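Local coordinates for putative cytoplasmic protein (Enterobacter cloacae, PDB 4HFL) that is a type VI secretion effector of the Tae4 family, an amidase that probably cleaves peptide bonds in the peptidoglycan of rival bacteria, at residues Asn26-Val31 with Pro60-Tyr65. Numbering follows the deposited sequence.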
loop_
_atom_site.group_PDB
_atom_site.type_symbol
_atom_site.label_atom_id
_atom_site.label_comp_id
_atom_site.label_asym_id
_atom_site.label_seq_id
_atom_site.Cartn_x
_atom_site.Cartn_y
_atom_site.Cartn_z
ATOM N N ASN A 26 -0.946 10.806 -7.528
ATOM C CA ASN A 26 0.143 11.185 -8.434
ATOM C C ASN A 26 1.441 10.412 -8.193
ATOM O O ASN A 26 2.060 9.877 -9.143
ATOM C CB ASN A 26 0.406 12.697 -8.348
ATOM C CG ASN A 26 -0.737 13.527 -8.910
ATOM O OD1 ASN A 26 -1.608 13.010 -9.615
ATOM N ND2 ASN A 26 -0.728 14.831 -8.617
ATOM N N ARG A 27 1.861 10.337 -6.926
ATOM C CA ARG A 27 3.049 9.525 -6.616
ATOM C C ARG A 27 2.832 8.033 -6.980
ATOM O O ARG A 27 3.712 7.352 -7.584
ATOM C CB ARG A 27 3.468 9.690 -5.141
ATOM C CG ARG A 27 3.682 11.144 -4.668
ATOM C CD ARG A 27 4.986 11.806 -5.217
ATOM N NE ARG A 27 4.846 12.199 -6.619
ATOM C CZ ARG A 27 4.145 13.247 -7.035
ATOM N NH1 ARG A 27 3.516 14.022 -6.155
ATOM N NH2 ARG A 27 4.064 13.517 -8.337
ATOM N N PHE A 28 1.649 7.527 -6.634
ATOM C CA PHE A 28 1.338 6.135 -6.964
ATOM C C PHE A 28 1.441 5.912 -8.472
ATOM O O PHE A 28 2.041 4.929 -8.926
ATOM C CB PHE A 28 -0.042 5.711 -6.464
ATOM C CG PHE A 28 -0.246 4.201 -6.456
ATOM C CD1 PHE A 28 -0.243 3.492 -5.267
ATOM C CD2 PHE A 28 -0.428 3.499 -7.648
ATOM C CE1 PHE A 28 -0.429 2.100 -5.254
ATOM C CE2 PHE A 28 -0.614 2.113 -7.645
ATOM C CZ PHE A 28 -0.621 1.421 -6.451
ATOM N N LYS A 29 0.849 6.818 -9.244
ATOM C CA LYS A 29 0.953 6.743 -10.693
ATOM C C LYS A 29 2.412 6.625 -11.069
ATOM O O LYS A 29 2.764 5.782 -11.901
ATOM C CB LYS A 29 0.322 7.968 -11.375
ATOM C CG LYS A 29 -1.181 7.825 -11.649
ATOM C CD LYS A 29 -1.650 8.786 -12.750
ATOM C CE LYS A 29 -2.937 8.289 -13.411
ATOM N NZ LYS A 29 -3.441 9.221 -14.467
ATOM N N GLU A 30 3.264 7.438 -10.434
ATOM C CA GLU A 30 4.705 7.329 -10.709
ATOM C C GLU A 30 5.259 5.921 -10.478
ATOM O O GLU A 30 6.151 5.481 -11.213
ATOM C CB GLU A 30 5.514 8.348 -9.904
ATOM C CG GLU A 30 5.344 9.795 -10.365
ATOM C CD GLU A 30 5.817 10.791 -9.324
ATOM O OE1 GLU A 30 6.251 10.366 -8.231
ATOM O OE2 GLU A 30 5.755 12.003 -9.595
ATOM N N VAL A 31 4.760 5.204 -9.471
ATOM C CA VAL A 31 5.248 3.800 -9.349
ATOM C C VAL A 31 4.310 2.637 -9.767
ATOM O O VAL A 31 4.509 1.495 -9.338
ATOM C CB VAL A 31 5.840 3.495 -7.945
ATOM C CG1 VAL A 31 7.134 4.237 -7.748
ATOM C CG2 VAL A 31 4.841 3.866 -6.855
ATOM N N PRO A 60 4.002 -3.103 -0.995
ATOM C CA PRO A 60 4.472 -2.309 0.154
ATOM C C PRO A 60 5.557 -1.301 -0.213
ATOM O O PRO A 60 5.695 -0.275 0.469
ATOM C CB PRO A 60 5.034 -3.376 1.110
ATOM C CG PRO A 60 5.367 -4.567 0.207
ATOM C CD PRO A 60 4.309 -4.544 -0.839
ATOM N N ILE A 61 6.307 -1.576 -1.282
ATOM C CA ILE A 61 7.363 -0.670 -1.732
ATOM C C ILE A 61 6.745 0.556 -2.402
ATOM O O ILE A 61 7.152 1.697 -2.140
ATOM C CB ILE A 61 8.346 -1.380 -2.694
ATOM C CG1 ILE A 61 8.743 -2.750 -2.133
ATOM C CG2 ILE A 61 9.586 -0.516 -2.948
ATOM C CD1 ILE A 61 9.581 -3.608 -3.086
ATOM N N ARG A 62 5.762 0.310 -3.267
ATOM C CA ARG A 62 4.965 1.366 -3.877
ATOM C C ARG A 62 4.387 2.254 -2.791
ATOM O O ARG A 62 4.569 3.478 -2.803
ATOM C CB ARG A 62 3.783 0.768 -4.640
ATOM C CG ARG A 62 4.110 0.121 -5.977
ATOM C CD ARG A 62 2.818 -0.086 -6.767
ATOM N NE ARG A 62 2.992 -1.033 -7.863
ATOM C CZ ARG A 62 2.438 -2.241 -7.906
ATOM N NH1 ARG A 62 1.660 -2.651 -6.912
ATOM N NH2 ARG A 62 2.662 -3.041 -8.943
ATOM N N MET A 63 3.676 1.636 -1.851
ATOM C CA MET A 63 3.024 2.422 -0.795
ATOM C C MET A 63 4.015 3.180 0.095
ATOM O O MET A 63 3.710 4.272 0.609
ATOM C CB MET A 63 2.140 1.511 0.045
ATOM C CG MET A 63 0.905 1.026 -0.697
ATOM S SD MET A 63 -0.143 2.320 -1.439
ATOM C CE MET A 63 -0.272 3.525 -0.102
ATOM N N SER A 64 5.199 2.597 0.277
ATOM C CA SER A 64 6.280 3.276 0.997
ATOM C C SER A 64 6.714 4.511 0.234
ATOM O O SER A 64 6.965 5.561 0.841
ATOM C CB SER A 64 7.476 2.333 1.191
ATOM O OG SER A 64 7.125 1.240 2.031
ATOM N N TYR A 65 6.812 4.399 -1.094
ATOM C CA TYR A 65 7.185 5.562 -1.918
ATOM C C TYR A 65 6.117 6.663 -1.795
ATOM O O TYR A 65 6.434 7.855 -1.584
ATOM C CB TYR A 65 7.396 5.146 -3.386
ATOM C CG TYR A 65 7.557 6.307 -4.354
ATOM C CD1 TYR A 65 8.800 6.883 -4.576
ATOM C CD2 TYR A 65 6.467 6.819 -5.053
ATOM C CE1 TYR A 65 8.956 7.938 -5.454
ATOM C CE2 TYR A 65 6.614 7.892 -5.934
ATOM C CZ TYR A 65 7.861 8.443 -6.131
ATOM O OH TYR A 65 8.028 9.506 -7.009
#
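Y65 reaches from helix 59-69 across to helix 21-30, its ring turned edge-on to the R27 backbone. With CG anti to its backbone N (chi1 170°), the ring carries its hydroxyl to the carboxylate of E30. The hydrogen bond from Y65 OH to E30 OE1 is modelled at 2.3 Å, too short for its exact length to be trusted. V31 CG1 sits over one face of the ring in a CH-pi contact, 4.1 Å from the centroid and offset toward the rim, while at the ring edge Y65 CE2 lies 3.4 Å from R27 O. R27 CB comes to 3.7 Å from Y65 CE2, on the other side of the ring plane from V31 CG1.

On another side of the interface, the F28 ring meets two side chains of the 60-65 segment. M63 SD lies at its edge, in the ring plane and 3.8 Å from F28 CE1, a Met-aromatic contact, and R62 CD approaches F28 CZ obliquely. The R62 side chain runs past V31 CG2, and NE gives a weak, bent hydrogen bond to V31 O (3.3 Å, 132°). Beyond it the guanidinium is held more firmly by V33 O and by a salt bridge to D152.

E30 is positioned from its own helix: the R27 side chain folds back so that each carboxylate oxygen of E30 takes one nitrogen, NE to OE1 and NH2 to OE2 (2.6 Å), both meeting the carboxylate from above its plane. L42 and Y91 also touch Y65, and T143 and L144 touch F28. The segment axes approach to 9.1 Å at 137°, a steeply inclined, roughly antiparallel helix-helix packing that joins the N-terminal helix to helix 59-69 beside the four-stranded antiparallel sheet of this Tae4 amidase, a member of the papain-like peptidase clan CA.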